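Local coordinates for protein diguanylate cyclase TpbB (Pseudomonas aeruginosa, PDB 4IOB) that makes the second messenger cyclic-di-GMP from two GTP molecules through its cytosolic GGDEF domain, as part of a signalling module important for biofilm formation, at residues D34-K39 with S116-I121; T52-I57 with G75-A80; M59-Q64 with D97-S102. All blocks are in the same frame, centred on the assembly; numbering follows the deposited sequence.

Contact 1 of 3, residues D34-K39 with S116-I121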
loop_
_atom_site.group_PDB
_atom_site.type_symbol
_atom_site.label_atom_id
_atom_site.label_comp_id
_atom_site.label_asym_id
_atom_site.label_seq_id
_atom_site.Cartn_x
_atom_site.Cartn_y
_atom_site.Cartn_z
ATOM N N ASP A 34 -2.671 -1.002 -4.716
ATOM C CA ASP A 34 -3.898 -0.898 -5.495
ATOM C C ASP A 34 -4.520 -2.276 -5.677
ATOM O O ASP A 34 -3.928 -3.153 -6.306
ATOM C CB ASP A 34 -3.627 -0.265 -6.863
ATOM C CG ASP A 34 -4.895 0.230 -7.535
ATOM O OD1 ASP A 34 -5.492 -0.535 -8.324
ATOM O OD2 ASP A 34 -5.304 1.381 -7.265
ATOM N N SER A 35 -5.709 -2.470 -5.117
ATOM C CA SER A 35 -6.422 -3.726 -5.299
ATOM C C SER A 35 -6.591 -4.005 -6.788
ATOM O O SER A 35 -7.006 -3.130 -7.547
ATOM C CB SER A 35 -7.786 -3.679 -4.612
ATOM O OG SER A 35 -8.566 -4.811 -4.958
ATOM N N ASP A 36 -6.265 -5.225 -7.201
ATOM C CA ASP A 36 -6.337 -5.598 -8.610
ATOM C C ASP A 36 -7.773 -5.781 -9.094
ATOM O O ASP A 36 -8.605 -6.362 -8.397
ATOM C CB ASP A 36 -5.535 -6.876 -8.867
ATOM C CG ASP A 36 -4.038 -6.651 -8.792
ATOM O OD1 ASP A 36 -3.611 -5.477 -8.773
ATOM O OD2 ASP A 36 -3.288 -7.648 -8.756
ATOM N N ARG A 37 -8.054 -5.280 -10.295
ATOM C CA ARG A 37 -9.358 -5.470 -10.924
ATOM C C ARG A 37 -10.501 -5.113 -9.979
ATOM O O ARG A 37 -11.419 -5.910 -9.780
ATOM C CB ARG A 37 -9.517 -6.922 -11.383
ATOM N N PHE A 38 -10.448 -3.919 -9.401
ATOM C CA PHE A 38 -11.469 -3.490 -8.453
ATOM C C PHE A 38 -12.783 -3.138 -9.147
ATOM O O PHE A 38 -13.859 -3.511 -8.681
ATOM C CB PHE A 38 -10.970 -2.304 -7.626
ATOM C CG PHE A 38 -11.919 -1.877 -6.543
ATOM C CD1 PHE A 38 -12.342 -2.779 -5.581
ATOM C CD2 PHE A 38 -12.381 -0.573 -6.482
ATOM C CE1 PHE A 38 -13.215 -2.391 -4.582
ATOM C CE2 PHE A 38 -13.252 -0.177 -5.484
ATOM C CZ PHE A 38 -13.670 -1.088 -4.533
ATOM N N LYS A 39 -12.687 -2.423 -10.264
ATOM C CA LYS A 39 -13.870 -1.983 -10.998
ATOM C C LYS A 39 -14.754 -3.151 -11.427
ATOM O O LYS A 39 -15.963 -3.142 -11.198
ATOM C CB LYS A 39 -13.471 -1.156 -12.221
ATOM C CG LYS A 39 -14.653 -0.663 -13.041
ATOM C CD LYS A 39 -14.198 0.015 -14.323
ATOM C CE LYS A 39 -15.383 0.497 -15.143
ATOM N NZ LYS A 39 -16.179 1.526 -14.417
ATOM N N SER A 116 -11.332 -13.767 -5.215
ATOM C CA SER A 116 -9.876 -13.760 -5.216
ATOM C C SER A 116 -9.340 -12.528 -5.936
ATOM O O SER A 116 -9.672 -12.284 -7.096
ATOM C CB SER A 116 -9.332 -15.033 -5.867
ATOM O OG SER A 116 -9.717 -16.182 -5.134
ATOM N N THR A 117 -8.513 -11.755 -5.242
ATOM C CA THR A 117 -7.944 -10.541 -5.815
ATOM C C THR A 117 -6.445 -10.454 -5.552
ATOM O O THR A 117 -5.907 -11.173 -4.711
ATOM C CB THR A 117 -8.628 -9.278 -5.258
ATOM O OG1 THR A 117 -8.500 -9.253 -3.831
ATOM C CG2 THR A 117 -10.102 -9.262 -5.631
ATOM N N SER A 118 -5.777 -9.566 -6.280
ATOM C CA SER A 118 -4.345 -9.364 -6.115
ATOM C C SER A 118 -4.054 -7.928 -5.703
ATOM O O SER A 118 -4.880 -7.036 -5.899
ATOM C CB SER A 118 -3.605 -9.699 -7.411
ATOM O OG SER A 118 -3.847 -11.038 -7.805
ATOM N N LEU A 119 -2.876 -7.709 -5.128
ATOM C CA LEU A 119 -2.466 -6.371 -4.724
ATOM C C LEU A 119 -1.259 -5.894 -5.523
ATOM O O LEU A 119 -0.225 -6.560 -5.563
ATOM C CB LEU A 119 -2.155 -6.329 -3.225
ATOM C CG LEU A 119 -3.355 -6.385 -2.278
ATOM C CD1 LEU A 119 -2.897 -6.340 -0.829
ATOM C CD2 LEU A 119 -4.322 -5.248 -2.573
ATOM N N THR A 120 -1.403 -4.739 -6.163
ATOM C CA THR A 120 -0.300 -4.123 -6.885
ATOM C C THR A 120 0.326 -3.037 -6.019
ATOM O O THR A 120 -0.360 -2.116 -5.577
ATOM C CB THR A 120 -0.767 -3.510 -8.216
ATOM O OG1 THR A 120 -1.352 -4.531 -9.034
ATOM C CG2 THR A 120 0.405 -2.883 -8.955
ATOM N N ILE A 121 1.628 -3.151 -5.777
ATOM C CA ILE A 121 2.310 -2.234 -4.871
ATOM C C ILE A 121 3.452 -1.479 -5.542
ATOM O O ILE A 121 4.260 -2.064 -6.263
ATOM C CB ILE A 121 2.860 -2.975 -3.636
ATOM C CG1 ILE A 121 1.760 -3.814 -2.983
ATOM C CG2 ILE A 121 3.449 -1.988 -2.641
ATOM C CD1 ILE A 121 2.238 -4.639 -1.809
#
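D34 pairs with T120 where strand 27-35 runs antiparallel to strand 119-126. They form a hydrogen-bonded pair. D34 N gives to T120 O at 2.7 Å. The return bond, T120 N to D34 O, is 3.0 Å. The side chains of D34 and T120 share one face of the sheet. Helix 133-150 covers that face, with M144 on D34 and A147 on T120. S35 and L119 come next, as a non-hydrogen-bonded pair on the other face. There the CD2 methyl of L119 rests 3.8 Å from S35 CA. S35 is a magnesium-binding residue, and its side chain lies next to that of D77, the other one. At D36 the strand has ended, but the bonding continues by one step. D36 N gives to S118 O at 2.6 Å. The D36 side chain then turns toward segment 116-121. Its CG stands beside the backbone N and anti to the carbonyl carbon (chi1 -72°). D36 and T120 side chains cross at about a right angle, and T120 OG1 donates to D36 OD1. The modelled length of that bond is doubtful. The same hydroxyl oxygen is hydrogen-bonded to G153 N. Weak, long ion pairs run from K148 NZ to D34 OD1 and D36 OD1, while E78 brings a like charge close to D34. The chemistry implies a carboxylate-rich strand end, anchored by backbone bonds, where K148 may offset part of the negative charge.

Contact 2 of 3, residues T52-I57 with G75-A80; sequences TVLVNI and GGDEFA
L54 meets G76 in a tight turn, which E78 N closes by giving to G75 O at 3.0 Å. This is the GGDEF signature, residues 75 to 79, folded as a type II' beta turn from G75 to E78. The end of the L54 side chain packs against the G76 carbonyl, with CD2 3.6 Å from G76 O. The same oxygen accepts a weak hydrogen bond from R73 NH2. The L54 CG lies beside its backbone N and anti to the carbonyl carbon (chi1 -70°). The end of the side chain comes nearer the turn than its base does. G76 has a positive phi (57°), which suits a residue with no side chain. D77 follows it. It binds magnesium and is the predicted proton acceptor. It is deposited in two conformers, so the 3.7 Å from D77 OD1 to L54 CD2, which holds for one copy, is doubtful. F79 makes the apolar half of the contact. Its CZ is 4.1 Å from L54 CD2, and its CE2 is 3.7 Å from I57 CG2. One turn of helix thus holds the ring through two side chains. Helix 47-62 lies over the hairpin of strands 70-75 and 78-86. F38 of helix 38-45 touches both L54 and D77, and F79 is joined by backbone bonds to I33 of strand 27-35.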
loop_
_atom_site.group_PDB
_atom_site.type_symbol
_atom_site.label_atom_id
_atom_site.label_comp_id
_atom_site.label_asym_id
_atom_site.label_seq_id
_atom_site.Cartn_x
_atom_site.Cartn_y
_atom_site.Cartn_z
ATOM N N THR A 52 -16.827 -4.739 1.338
ATOM C CA THR A 52 -16.448 -5.923 2.094
ATOM C C THR A 52 -15.030 -6.356 1.735
ATOM O O THR A 52 -14.284 -6.839 2.586
ATOM C CB THR A 52 -17.418 -7.092 1.842
ATOM O OG1 THR A 52 -18.751 -6.689 2.177
ATOM C CG2 THR A 52 -17.032 -8.296 2.686
ATOM N N VAL A 53 -14.664 -6.176 0.470
ATOM C CA VAL A 53 -13.328 -6.530 0.007
ATOM C C VAL A 53 -12.286 -5.551 0.537
ATOM O O VAL A 53 -11.227 -5.958 1.014
ATOM C CB VAL A 53 -13.252 -6.576 -1.530
ATOM C CG1 VAL A 53 -11.817 -6.801 -1.983
ATOM C CG2 VAL A 53 -14.166 -7.664 -2.072
ATOM N N LEU A 54 -12.592 -4.259 0.454
ATOM C CA LEU A 54 -11.697 -3.232 0.977
ATOM C C LEU A 54 -11.422 -3.463 2.458
ATOM O O LEU A 54 -10.269 -3.475 2.890
ATOM C CB LEU A 54 -12.288 -1.836 0.764
ATOM C CG LEU A 54 -12.340 -1.328 -0.678
ATOM C CD1 LEU A 54 -12.877 0.093 -0.725
ATOM C CD2 LEU A 54 -10.964 -1.406 -1.322
ATOM N N VAL A 55 -12.487 -3.647 3.231
ATOM C CA VAL A 55 -12.359 -3.913 4.657
ATOM C C VAL A 55 -11.411 -5.082 4.893
ATOM O O VAL A 55 -10.446 -4.970 5.651
ATOM C CB VAL A 55 -13.723 -4.230 5.297
ATOM C CG1 VAL A 55 -13.552 -4.561 6.772
ATOM C CG2 VAL A 55 -14.680 -3.061 5.115
ATOM N N ASN A 56 -11.690 -6.204 4.237
ATOM C CA ASN A 56 -10.847 -7.388 4.357
ATOM C C ASN A 56 -9.397 -7.102 3.978
ATOM O O ASN A 56 -8.470 -7.554 4.650
ATOM C CB ASN A 56 -11.405 -8.533 3.508
ATOM C CG ASN A 56 -12.609 -9.198 4.150
ATOM O OD1 ASN A 56 -13.712 -9.266 3.412
ATOM N ND2 ASN A 56 -12.547 -9.650 5.293
ATOM N N ILE A 57 -9.209 -6.347 2.900
ATOM C CA ILE A 57 -7.873 -5.966 2.458
ATOM C C ILE A 57 -7.172 -5.117 3.513
ATOM O O ILE A 57 -5.974 -5.265 3.748
ATOM C CB ILE A 57 -7.915 -5.188 1.131
ATOM C CG1 ILE A 57 -8.477 -6.069 0.013
ATOM C CG2 ILE A 57 -6.527 -4.688 0.762
ATOM C CD1 ILE A 57 -8.488 -5.399 -1.343
ATOM N N GLY A 75 -7.998 6.505 -0.667
ATOM C CA GLY A 75 -9.324 6.664 -1.248
ATOM C C GLY A 75 -9.690 5.535 -2.192
ATOM O O GLY A 75 -8.823 4.934 -2.825
ATOM N N GLY A 76 -10.983 5.246 -2.280
ATOM C CA GLY A 76 -11.484 4.229 -3.194
ATOM C C GLY A 76 -10.880 2.852 -2.993
ATOM O O GLY A 76 -11.193 2.161 -2.025
ATOM N N ASP A 77 -10.004 2.459 -3.912
ATOM C CA ASP A 77 -9.417 1.124 -3.892
ATOM C C ASP A 77 -7.943 1.147 -3.494
ATOM O O ASP A 77 -7.307 0.100 -3.387
ATOM C CB ASP A 77 -9.573 0.465 -5.263
ATOM C CG ASP A 77 -8.955 -0.916 -5.320
ATOM O OD1 ASP A 77 -8.736 -1.516 -4.247
ATOM O OD2 ASP A 77 -8.687 -1.402 -6.440
ATOM N N GLU A 78 -7.405 2.341 -3.272
ATOM C CA GLU A 78 -5.979 2.481 -2.987
ATOM C C GLU A 78 -5.653 2.718 -1.514
ATOM O O GLU A 78 -6.376 3.420 -0.807
ATOM C CB GLU A 78 -5.377 3.594 -3.846
ATOM C CG GLU A 78 -5.575 3.387 -5.338
ATOM C CD GLU A 78 -5.058 4.549 -6.161
ATOM O OE1 GLU A 78 -4.601 5.544 -5.563
ATOM O OE2 GLU A 78 -5.109 4.464 -7.406
ATOM N N PHE A 79 -4.552 2.121 -1.066
ATOM C CA PHE A 79 -4.069 2.295 0.299
ATOM C C PHE A 79 -2.634 2.809 0.291
ATOM O O PHE A 79 -1.891 2.587 -0.666
ATOM C CB PHE A 79 -4.134 0.974 1.066
ATOM C CG PHE A 79 -5.521 0.413 1.196
ATOM C CD1 PHE A 79 -6.360 0.835 2.214
ATOM C CD2 PHE A 79 -5.983 -0.540 0.304
ATOM C CE1 PHE A 79 -7.637 0.320 2.337
ATOM C CE2 PHE A 79 -7.258 -1.060 0.421
ATOM C CZ PHE A 79 -8.086 -0.629 1.439
ATOM N N ALA A 80 -2.250 3.495 1.362
ATOM C CA ALA A 80 -0.885 3.989 1.510
ATOM C C ALA A 80 -0.284 3.497 2.820
ATOM O O ALA A 80 -0.891 3.638 3.882
ATOM C CB ALA A 80 -0.862 5.509 1.452
#

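Contact 3 of 3, residues M59-Q64 with D97-S102; sequences MRIRGQ and DNIIAS
I61 and I99 meet where helices 47-62 and 89-102 pack side by side on one face of the central sheet of the GGDEF domain. The apolar contact is modest. I61 CG2 and I99 CD1 are 4.3 Å apart. Both side chains also reach the sheet. Each touches I33 of strand 27-35, I61 adds F79 and V81 of strand 78-86, and I99 adds L119 and I121 of strand 119-126. Both isoleucines lie between the helix pair and the sheet. Q64, just past the end of helix 47-62, closes another part of the interface with its aliphatic carbons. Its CG packs 3.6 Å from N98 CB, and its CB is 4.4 Å from I99 CG1. The Q64 and N98 side chains cross at about a right angle.

Polar groups gather at R60 and S102. The R60 chain is extended from CG to NE and runs by S102. The main partners of the guanidinium lie just beyond: NH1 gives to A105 O and NH2 to P106 O. S102 O is also near, 3.1 Å from NH1, and R60 CD lies 3.5 Å from the same oxygen. R60 thus ties helix 47-62 to the chain that leaves helix 89-102. S102 also packs closer in, its OG 3.9 Å from R60 CB. That hydroxyl sits between its own backbone N and carbonyl carbon (chi1 67°), which turns it back to its own helix, where OG donates to I99 O at 2.7 Å.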
loop_
_atom_site.group_PDB
_atom_site.type_symbol
_atom_site.label_atom_id
_atom_site.label_comp_id
_atom_site.label_asym_id
_atom_site.label_seq_id
_atom_site.Cartn_x
_atom_site.Cartn_y
_atom_site.Cartn_z
ATOM N N MET A 59 -7.529 -5.214 6.748
ATOM C CA MET A 59 -7.071 -6.087 7.822
ATOM C C MET A 59 -5.853 -6.897 7.394
ATOM O O MET A 59 -4.907 -7.065 8.162
ATOM C CB MET A 59 -8.194 -7.025 8.271
ATOM C CG MET A 59 -9.337 -6.327 8.988
ATOM S SD MET A 59 -8.812 -5.500 10.503
ATOM C CE MET A 59 -8.188 -6.887 11.448
ATOM N N ARG A 60 -5.880 -7.395 6.162
ATOM C CA ARG A 60 -4.782 -8.206 5.648
ATOM C C ARG A 60 -3.495 -7.400 5.516
ATOM O O ARG A 60 -2.397 -7.948 5.609
ATOM C CB ARG A 60 -5.161 -8.843 4.309
ATOM C CG ARG A 60 -6.297 -9.847 4.414
ATOM C CD ARG A 60 -6.439 -10.671 3.146
ATOM N NE ARG A 60 -7.441 -11.722 3.295
ATOM C CZ ARG A 60 -7.720 -12.626 2.364
ATOM N NH1 ARG A 60 -7.070 -12.613 1.207
ATOM N NH2 ARG A 60 -8.648 -13.546 2.586
ATOM N N ILE A 61 -3.634 -6.096 5.299
ATOM C CA ILE A 61 -2.476 -5.215 5.221
ATOM C C ILE A 61 -1.940 -4.920 6.618
ATOM O O ILE A 61 -0.743 -5.045 6.874
ATOM C CB ILE A 61 -2.817 -3.887 4.517
ATOM C CG1 ILE A 61 -3.293 -4.148 3.087
ATOM C CG2 ILE A 61 -1.610 -2.960 4.518
ATOM C CD1 ILE A 61 -3.654 -2.891 2.324
ATOM N N ARG A 62 -2.837 -4.536 7.519
ATOM C CA ARG A 62 -2.462 -4.211 8.889
ATOM C C ARG A 62 -1.855 -5.413 9.605
ATOM O O ARG A 62 -0.887 -5.277 10.354
ATOM C CB ARG A 62 -3.675 -3.698 9.667
ATOM C CG ARG A 62 -3.395 -3.395 11.129
ATOM C CD ARG A 62 -2.370 -2.282 11.279
ATOM N NE ARG A 62 -2.095 -1.978 12.681
ATOM C CZ ARG A 62 -1.169 -2.593 13.410
ATOM N NH1 ARG A 62 -0.422 -3.548 12.871
ATOM N NH2 ARG A 62 -0.987 -2.252 14.679
ATOM N N GLY A 63 -2.430 -6.587 9.371
ATOM C CA GLY A 63 -1.972 -7.805 10.029
ATOM C C GLY A 63 -0.600 -8.250 9.562
ATOM O O GLY A 63 -0.117 -9.314 9.950
ATOM N N GLN A 64 0.031 -7.430 8.729
ATOM C CA GLN A 64 1.336 -7.769 8.178
ATOM C C GLN A 64 2.342 -6.661 8.459
ATOM O O GLN A 64 3.432 -6.640 7.886
ATOM C CB GLN A 64 1.227 -8.003 6.671
ATOM C CG GLN A 64 2.089 -9.144 6.160
ATOM C CD GLN A 64 1.552 -10.498 6.573
ATOM O OE1 GLN A 64 0.267 -10.549 6.906
ATOM N NE2 GLN A 64 2.283 -11.489 6.598
ATOM N N ASP A 97 6.220 -8.287 -0.278
ATOM C CA ASP A 97 6.053 -9.689 -0.638
ATOM C C ASP A 97 5.024 -10.348 0.273
ATOM O O ASP A 97 4.167 -11.103 -0.183
ATOM C CB ASP A 97 7.386 -10.433 -0.538
ATOM C CG ASP A 97 8.395 -9.966 -1.566
ATOM O OD1 ASP A 97 8.022 -9.166 -2.449
ATOM O OD2 ASP A 97 9.564 -10.401 -1.491
ATOM N N ASN A 98 5.118 -10.052 1.565
ATOM C CA ASN A 98 4.204 -10.613 2.552
ATOM C C ASN A 98 2.772 -10.128 2.356
ATOM O O ASN A 98 1.821 -10.898 2.495
ATOM C CB ASN A 98 4.682 -10.286 3.968
ATOM C CG ASN A 98 6.072 -10.820 4.252
ATOM O OD1 ASN A 98 6.633 -11.579 3.460
ATOM N ND2 ASN A 98 6.638 -10.425 5.387
ATOM N N ILE A 99 2.624 -8.847 2.034
ATOM C CA ILE A 99 1.309 -8.264 1.804
ATOM C C ILE A 99 0.625 -8.912 0.604
ATOM O O ILE A 99 -0.566 -9.216 0.646
ATOM C CB ILE A 99 1.397 -6.743 1.575
ATOM C CG1 ILE A 99 1.905 -6.043 2.837
ATOM C CG2 ILE A 99 0.041 -6.187 1.168
ATOM C CD1 ILE A 99 1.968 -4.536 2.716
ATOM N N ILE A 100 1.388 -9.121 -0.465
ATOM C CA ILE A 100 0.858 -9.735 -1.675
ATOM C C ILE A 100 0.567 -11.217 -1.462
ATOM O O ILE A 100 -0.308 -11.787 -2.113
ATOM C CB ILE A 100 1.829 -9.576 -2.860
ATOM C CG1 ILE A 100 2.004 -8.096 -3.209
ATOM C CG2 ILE A 100 1.329 -10.352 -4.069
ATOM C CD1 ILE A 100 2.962 -7.848 -4.353
ATOM N N ALA A 101 1.305 -11.833 -0.545
ATOM C CA ALA A 101 1.142 -13.253 -0.257
ATOM C C ALA A 101 -0.075 -13.514 0.625
ATOM O O ALA A 101 -0.617 -14.619 0.640
ATOM C CB ALA A 101 2.399 -13.810 0.394
ATOM N N SER A 102 -0.501 -12.491 1.360
ATOM C CA SER A 102 -1.661 -12.616 2.236
ATOM C C SER A 102 -2.960 -12.528 1.441
ATOM O O SER A 102 -4.020 -12.931 1.919
ATOM C CB SER A 102 -1.637 -11.535 3.319
ATOM O OG SER A 102 -1.812 -10.246 2.757
#

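Overall arrangement
All three contacts lie in one GGDEF domain, built round a five-stranded mixed sheet. Contact 1 is within the sheet, contact 2 sets a helix on it, and contact 3 pairs two helices packed on it. Contacts 2 and 3 share helix 47-62. Along the chain their segments alternate, and both fall between the two segments of contact 1. The centres of contacts 1 and 2 are about 9 Å apart; contact 3 is about 13 Å from contact 1 and 12 Å from contact 2. Contacts 1 and 2 together bring the magnesium-binding residues S35 and D77 side by side. Contact 3 lies in the helical layer, with the I61 side chain about 8 Å from those of S35 and D77.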